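Local coordinates for DNA repair protein PprA (Deinococcus deserti, PDB 6MC8), which binds DNA and is linked to the repair of radiation-induced DNA damage, to genome segregation and to filament formation, at residues Thr202-Ala207 with Gly232-Leu237; Trp209-Ser214 with Arg298-Leu303. The protein carries 2 engineered substitutions. All coordinates share one frame; numbering follows the deposited sequence.

Interaction 1: Thr202-Ala207 with Gly232-Leu237; sequences TALAKA and GMLGAL. Engineered in segment 202-207: Lys206 (natural residue Asp).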
ATOM      1  N   THR A 202      27.845  24.858   5.990  1.00 26.50           N
ATOM      2  CA  THR A 202      28.719  23.941   5.266  1.00 22.53           C
ATOM      3  C   THR A 202      28.935  24.406   3.833  1.00 25.28           C
ATOM      4  O   THR A 202      30.061  24.373   3.322  1.00 23.15           O
ATOM      5  CB  THR A 202      28.119  22.531   5.290  1.00 27.88           C
ATOM      6  OG1 THR A 202      28.034  22.071   6.641  1.00 31.41           O
ATOM      7  CG2 THR A 202      28.947  21.551   4.485  1.00 31.67           C
ATOM      8  N   ALA A 203      27.868  24.880   3.185  1.00 29.83           N
ATOM      9  CA  ALA A 203      27.955  25.286   1.789  1.00 24.05           C
ATOM     10  C   ALA A 203      28.718  26.594   1.632  1.00 28.22           C
ATOM     11  O   ALA A 203      29.429  26.785   0.640  1.00 26.14           O
ATOM     12  CB  ALA A 203      26.554  25.402   1.197  1.00 22.84           C
ATOM     13  N   LEU A 204      28.589  27.503   2.599  1.00 24.40           N
ATOM     14  CA  LEU A 204      29.352  28.743   2.544  1.00 25.73           C
ATOM     15  C   LEU A 204      30.815  28.514   2.896  1.00 30.83           C
ATOM     16  O   LEU A 204      31.687  29.258   2.437  1.00 36.04           O
ATOM     17  CB  LEU A 204      28.727  29.790   3.468  1.00 24.05           C
ATOM     18  CG  LEU A 204      27.441  30.437   2.952  1.00 26.69           C
ATOM     19  CD1 LEU A 204      26.759  31.251   4.026  1.00 23.13           C
ATOM     20  CD2 LEU A 204      27.768  31.313   1.767  1.00 25.77           C
ATOM     21  N   ALA A 205      31.104  27.488   3.702  1.00 25.67           N
ATOM     22  CA  ALA A 205      32.488  27.196   4.058  1.00 24.25           C
ATOM     23  C   ALA A 205      33.252  26.609   2.881  1.00 22.73           C
ATOM     24  O   ALA A 205      34.450  26.864   2.723  1.00 24.95           O
ATOM     25  CB  ALA A 205      32.541  26.245   5.252  1.00 24.41           C
ATOM     26  N   LYS A 206      32.578  25.819   2.046  1.00 29.51           N
ATOM     27  CA  LYS A 206      33.220  25.301   0.843  1.00 28.08           C
ATOM     28  C   LYS A 206      33.429  26.405  -0.183  1.00 29.55           C
ATOM     29  O   LYS A 206      34.419  26.395  -0.922  1.00 34.46           O
ATOM     30  CB  LYS A 206      32.393  24.164   0.248  1.00 28.02           C
ATOM     31  CG  LYS A 206      32.391  22.898   1.071  1.00 27.65           C
ATOM     32  CD  LYS A 206      31.468  21.864   0.471  1.00 27.73           C
ATOM     33  CE  LYS A 206      32.034  21.321  -0.825  1.00 44.50           C
ATOM     34  NZ  LYS A 206      31.203  20.241  -1.410  1.00 42.69           N
ATOM     35  N   ALA A 207      32.507  27.365  -0.241  1.00 30.55           N
ATOM     36  CA  ALA A 207      32.678  28.507  -1.129  1.00 33.77           C
ATOM     37  C   ALA A 207      33.757  29.448  -0.617  1.00 34.06           C
ATOM     38  O   ALA A 207      34.450  30.094  -1.408  1.00 32.12           O
ATOM     39  CB  ALA A 207      31.359  29.253  -1.281  1.00 27.80           C
ATOM     40  N   GLY A 232      36.671  30.914  11.700  1.00 35.02           N
ATOM     41  CA  GLY A 232      36.079  30.169  10.612  1.00 34.00           C
ATOM     42  C   GLY A 232      36.409  30.774   9.259  1.00 38.99           C
ATOM     43  O   GLY A 232      36.934  31.877   9.145  1.00 42.38           O
ATOM     44  N   MET A 233      36.189  29.985   8.213  1.00 36.69           N
ATOM     45  CA  MET A 233      36.495  30.414   6.827  1.00 35.36           C
ATOM     46  C   MET A 233      35.578  31.518   6.315  1.00 33.02           C
ATOM     47  O   MET A 233      36.053  32.313   5.551  1.00 32.19           O
ATOM     48  CB  MET A 233      36.470  29.246   5.859  1.00 33.32           C
ATOM     49  CG  MET A 233      37.372  28.179   6.284  1.00 41.31           C
ATOM     50  SD  MET A 233      37.965  27.364   4.850  1.00 60.62           S
ATOM     51  CE  MET A 233      39.163  28.571   4.311  1.00 38.71           C
ATOM     52  N   LEU A 234      34.295  31.446   6.627  1.00 29.13           N
ATOM     53  CA  LEU A 234      33.372  32.478   6.175  1.00 28.88           C
ATOM     54  C   LEU A 234      33.661  33.803   6.861  1.00 29.51           C
ATOM     55  O   LEU A 234      33.715  34.849   6.210  1.00 31.31           O
ATOM     56  CB  LEU A 234      31.930  32.042   6.430  1.00 26.64           C
ATOM     57  CG  LEU A 234      30.829  33.007   5.993  1.00 26.52           C
ATOM     58  CD1 LEU A 234      30.858  33.204   4.500  1.00 25.53           C
ATOM     59  CD2 LEU A 234      29.473  32.504   6.436  1.00 27.99           C
ATOM     60  N   GLY A 235      33.874  33.771   8.178  1.00 28.18           N
ATOM     61  CA  GLY A 235      34.119  35.001   8.911  1.00 27.67           C
ATOM     62  C   GLY A 235      35.472  35.613   8.606  1.00 31.91           C
ATOM     63  O   GLY A 235      35.668  36.819   8.765  1.00 38.04           O
ATOM     64  N   ALA A 236      36.426  34.791   8.172  1.00 31.42           N
ATOM     65  CA  ALA A 236      37.700  35.328   7.717  1.00 30.50           C
ATOM     66  C   ALA A 236      37.549  35.994   6.359  1.00 34.14           C
ATOM     67  O   ALA A 236      38.152  37.040   6.099  1.00 36.93           O
ATOM     68  CB  ALA A 236      38.749  34.220   7.663  1.00 28.52           C
ATOM     69  N   LEU A 237      36.736  35.403   5.484  1.00 32.53           N
ATOM     70  CA  LEU A 237      36.521  35.980   4.164  1.00 31.29           C
ATOM     71  C   LEU A 237      35.618  37.204   4.240  1.00 30.91           C
ATOM     72  O   LEU A 237      35.765  38.144   3.452  1.00 32.96           O
ATOM     73  CB  LEU A 237      35.941  34.923   3.226  1.00 30.79           C
ATOM     74  CG  LEU A 237      35.764  35.299   1.761  1.00 32.54           C
ATOM     75  CD1 LEU A 237      37.094  35.688   1.164  1.00 35.60           C
ATOM     76  CD2 LEU A 237      35.173  34.137   1.003  1.00 34.09           C
TER

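Interaction 2: Trp209-Ser214 with Arg298-Leu303; sequences WKVITS and RLAAVL. Engineered in segment 209-214: Lys210 (natural residue Asp).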
ATOM      1  N   TRP A 209      36.432  28.459   1.041  1.00 35.04           N
ATOM      2  CA  TRP A 209      37.690  27.798   0.705  1.00 34.15           C
ATOM      3  C   TRP A 209      38.055  28.001  -0.757  1.00 39.94           C
ATOM      4  O   TRP A 209      39.237  28.097  -1.097  1.00 43.65           O
ATOM      5  CB  TRP A 209      37.607  26.307   1.041  1.00 36.68           C
ATOM      6  CG  TRP A 209      38.783  25.485   0.561  1.00 51.58           C
ATOM      7  CD1 TRP A 209      38.792  24.628  -0.496  1.00 51.62           C
ATOM      8  CD2 TRP A 209      40.110  25.453   1.109  1.00 51.33           C
ATOM      9  NE1 TRP A 209      40.032  24.060  -0.640  1.00 54.46           N
ATOM     10  CE2 TRP A 209      40.860  24.552   0.334  1.00 54.35           C
ATOM     11  CE3 TRP A 209      40.735  26.098   2.178  1.00 50.51           C
ATOM     12  CZ2 TRP A 209      42.203  24.278   0.597  1.00 62.32           C
ATOM     13  CZ3 TRP A 209      42.064  25.827   2.437  1.00 57.86           C
ATOM     14  CH2 TRP A 209      42.783  24.925   1.651  1.00 60.25           C
ATOM     15  N   LYS A 210      37.054  28.087  -1.635  1.00 37.33           N
ATOM     16  CA  LYS A 210      37.328  28.266  -3.056  1.00 37.88           C
ATOM     17  C   LYS A 210      37.853  29.667  -3.349  1.00 37.34           C
ATOM     18  O   LYS A 210      38.729  29.842  -4.204  1.00 40.09           O
ATOM     19  CB  LYS A 210      36.068  27.975  -3.870  1.00 31.28           C
ATOM     20  CG  LYS A 210      36.275  28.047  -5.364  1.00 35.88           C
ATOM     21  CD  LYS A 210      35.015  27.743  -6.140  1.00 45.50           C
ATOM     22  CE  LYS A 210      35.290  27.799  -7.630  1.00 41.08           C
ATOM     23  NZ  LYS A 210      35.619  29.183  -8.059  1.00 32.34           N
ATOM     24  N   VAL A 211      37.345  30.674  -2.640  1.00 33.12           N
ATOM     25  CA  VAL A 211      37.799  32.043  -2.861  1.00 35.83           C
ATOM     26  C   VAL A 211      39.205  32.235  -2.303  1.00 36.54           C
ATOM     27  O   VAL A 211      40.065  32.852  -2.942  1.00 35.34           O
ATOM     28  CB  VAL A 211      36.800  33.042  -2.245  1.00 32.79           C
ATOM     29  CG1 VAL A 211      37.294  34.466  -2.388  1.00 30.61           C
ATOM     30  CG2 VAL A 211      35.455  32.908  -2.900  1.00 24.50           C
ATOM     31  N   ILE A 212      39.466  31.670  -1.119  1.00 38.45           N
ATOM     32  CA  ILE A 212      40.749  31.854  -0.441  1.00 36.25           C
ATOM     33  C   ILE A 212      41.869  31.130  -1.183  1.00 38.74           C
ATOM     34  O   ILE A 212      42.975  31.664  -1.335  1.00 40.86           O
ATOM     35  CB  ILE A 212      40.629  31.406   1.029  1.00 33.06           C
ATOM     36  CG1 ILE A 212      39.743  32.384   1.793  1.00 32.58           C
ATOM     37  CG2 ILE A 212      41.978  31.303   1.711  1.00 37.03           C
ATOM     38  CD1 ILE A 212      39.348  31.905   3.153  1.00 34.94           C
ATOM     39  N   THR A 213      41.590  29.931  -1.697  1.00 43.11           N
ATOM     40  CA  THR A 213      42.610  29.168  -2.412  1.00 45.02           C
ATOM     41  C   THR A 213      42.925  29.804  -3.765  1.00 37.74           C
ATOM     42  O   THR A 213      44.048  29.681  -4.267  1.00 41.17           O
ATOM     43  CB  THR A 213      42.143  27.715  -2.567  1.00 46.48           C
ATOM     44  OG1 THR A 213      41.719  27.226  -1.291  1.00 47.02           O
ATOM     45  CG2 THR A 213      43.262  26.806  -3.049  1.00 38.90           C
ATOM     46  N   SER A 214      41.974  30.539  -4.332  1.00 36.95           N
ATOM     47  CA  SER A 214      42.165  31.232  -5.595  1.00 42.65           C
ATOM     48  C   SER A 214      42.739  32.638  -5.428  1.00 38.04           C
ATOM     49  O   SER A 214      42.764  33.398  -6.398  1.00 38.89           O
ATOM     50  CB  SER A 214      40.840  31.299  -6.356  1.00 38.15           C
ATOM     51  OG  SER A 214      40.988  31.996  -7.579  1.00 57.18           O
ATOM     52  N   ARG A 298      28.149  29.694  -7.096  1.00 25.76           N
ATOM     53  CA  ARG A 298      27.259  30.843  -6.976  1.00 21.91           C
ATOM     54  C   ARG A 298      27.398  31.496  -5.610  1.00 27.71           C
ATOM     55  O   ARG A 298      27.178  32.702  -5.470  1.00 30.20           O
ATOM     56  CB  ARG A 298      25.809  30.436  -7.259  1.00 19.41           C
ATOM     57  CG  ARG A 298      25.131  29.566  -6.215  1.00 31.89           C
ATOM     58  CD  ARG A 298      23.798  29.047  -6.719  1.00 31.87           C
ATOM     59  NE  ARG A 298      22.834  30.110  -6.967  1.00 33.80           N
ATOM     60  CZ  ARG A 298      22.004  30.593  -6.053  1.00 36.78           C
ATOM     61  NH1 ARG A 298      22.009  30.101  -4.825  1.00 35.35           N
ATOM     62  NH2 ARG A 298      21.161  31.559  -6.373  1.00 31.91           N
ATOM     63  N   LEU A 299      27.800  30.726  -4.601  1.00 27.32           N
ATOM     64  CA  LEU A 299      28.050  31.306  -3.290  1.00 26.80           C
ATOM     65  C   LEU A 299      29.400  32.005  -3.249  1.00 25.06           C
ATOM     66  O   LEU A 299      29.556  33.021  -2.567  1.00 21.58           O
ATOM     67  CB  LEU A 299      27.972  30.223  -2.221  1.00 29.34           C
ATOM     68  CG  LEU A 299      26.612  29.603  -1.946  1.00 25.05           C
ATOM     69  CD1 LEU A 299      26.763  28.401  -1.048  1.00 29.61           C
ATOM     70  CD2 LEU A 299      25.756  30.617  -1.313  1.00 19.49           C
ATOM     71  N   ALA A 300      30.384  31.477  -3.979  1.00 27.64           N
ATOM     72  CA  ALA A 300      31.701  32.101  -4.022  1.00 26.20           C
ATOM     73  C   ALA A 300      31.662  33.424  -4.775  1.00 27.33           C
ATOM     74  O   ALA A 300      32.436  34.338  -4.477  1.00 27.80           O
ATOM     75  CB  ALA A 300      32.708  31.151  -4.663  1.00 23.08           C
ATOM     76  N   ALA A 301      30.762  33.544  -5.752  1.00 26.34           N
ATOM     77  CA  ALA A 301      30.605  34.805  -6.463  1.00 26.32           C
ATOM     78  C   ALA A 301      29.945  35.858  -5.580  1.00 28.17           C
ATOM     79  O   ALA A 301      30.206  37.055  -5.731  1.00 33.86           O
ATOM     80  CB  ALA A 301      29.797  34.582  -7.739  1.00 18.09           C
ATOM     81  N   VAL A 302      29.089  35.428  -4.655  1.00 28.23           N
ATOM     82  CA  VAL A 302      28.464  36.351  -3.713  1.00 23.29           C
ATOM     83  C   VAL A 302      29.472  36.806  -2.664  1.00 26.35           C
ATOM     84  O   VAL A 302      29.487  37.973  -2.259  1.00 30.08           O
ATOM     85  CB  VAL A 302      27.217  35.685  -3.091  1.00 23.29           C
ATOM     86  CG1 VAL A 302      26.648  36.494  -1.954  1.00 22.78           C
ATOM     87  CG2 VAL A 302      26.147  35.508  -4.142  1.00 19.16           C
ATOM     88  N   LEU A 303      30.357  35.906  -2.239  1.00 30.33           N
ATOM     89  CA  LEU A 303      31.328  36.264  -1.215  1.00 26.06           C
ATOM     90  C   LEU A 303      32.463  37.106  -1.780  1.00 26.81           C
ATOM     91  O   LEU A 303      33.103  37.857  -1.039  1.00 32.51           O
ATOM     92  CB  LEU A 303      31.880  35.005  -0.553  1.00 26.17           C
ATOM     93  CG  LEU A 303      30.853  34.161   0.201  1.00 24.85           C
ATOM     94  CD1 LEU A 303      31.486  32.903   0.770  1.00 22.85           C
ATOM     95  CD2 LEU A 303      30.156  34.975   1.269  1.00 22.97           C
TER

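Interaction 1: Thr202-Ala207 with Gly232-Leu237
Leu234 meets Leu204 where two helices come close, with CA atoms of Ala205 and Leu234 only 5.8 Å apart. Start at Leu234 CB: it points at the facing helix but stays 4.9 Å from Leu204 CB. With CG anti to the backbone N (chi1 -179°), the branch projects across the gap. Its CD2 then rests on Leu204, 3.8 Å from Leu204 CD1 and 4.1 Å from Leu204 CB. The second methyl, Leu234 CD1, sits 4.2 Å from the same Leu204 CB, so the fork straddles the base of the other leucine while the two side chains cross obliquely. Ala205, with nothing beyond its methyl, lets the backbones approach beside this pair.

Met233 starts toward the same helix and then turns along it. Its SD lies 4.1 Å from Ala205 O, a loose contact, and the bends at chi2 and chi3 carry the methyl on to Trp209 and Ile212. Helix 218-237 is kinked here, the N atoms of Met233 and Leu234 making no bond to the preceding turn, and it resumes with Leu237 N bonded to Met233 O.

The contact thus joins helix 200-213 to the last turn of helix 218-237. Leu249 of helix 245-250 touches both leucines, and Leu299 of the long helix 274-304 packs against Leu204.

Interaction 2: Trp209-Ser214 with Arg298-Leu303
Val211 and Ala300 face each other directly, each sending its CB toward the other helix, and the CA atoms at this point are 6.2 Å apart. One branch of the valine does the touching. CG2, anti to the carbonyl carbon, reaches across and lies 3.7 Å from Ala300 CB; the same methyl is also 3.7 Å from Ala300 O. It therefore nestles between the methyl and the carbonyl of one residue.

Lys210, an engineered residue, flanks the pair. Its chain is extended through CE, and the aliphatic part runs past the alanine, with Lys210 CD, the atom of this side chain closest to the methyl, 4.4 Å from Ala300 CB. The turn at chi4 (-67°) then swings NZ back past CE toward that methyl, without bonding to it.

Away from the partner helix, Thr213, in the last turn, ties the end of helix 200-213 to itself. Thr213 OG1 donates to Trp209 O over 2.6 Å, with a C=O...donor angle of 154°, and Thr213 N bonds to the same oxygen at 3.0 Å. That hydroxyl also sits 3.2 Å above the plane of the Trp209 ring, over its centre.

Helix 200-213 is here laid against the C-terminal part of helix 274-304. The third wall is helix 218-237, whose Leu237 packs on both Val211 and Leu303.

How the interactions relate
Helix 200-213 is common to both contacts, which take successive parts of it; helices 218-237 and 274-304 both run along it, so each part also touches the other partner. Both contacts are small, apolar and partly buried, with no polar bond between their segments. Interaction 1 fits branched leucines together, whereas interaction 2 sets one valine branch on an alanine, with an exposed lysine beside it. Their centres lie 8 Å apart and they merge into one three-helix cluster: Ala203 O is 3.5 Å from Leu299 CD1, and Ala207 CB lies 3.6 Å from Ala300 N. Neither contact is touched by the other subunit of the dimer.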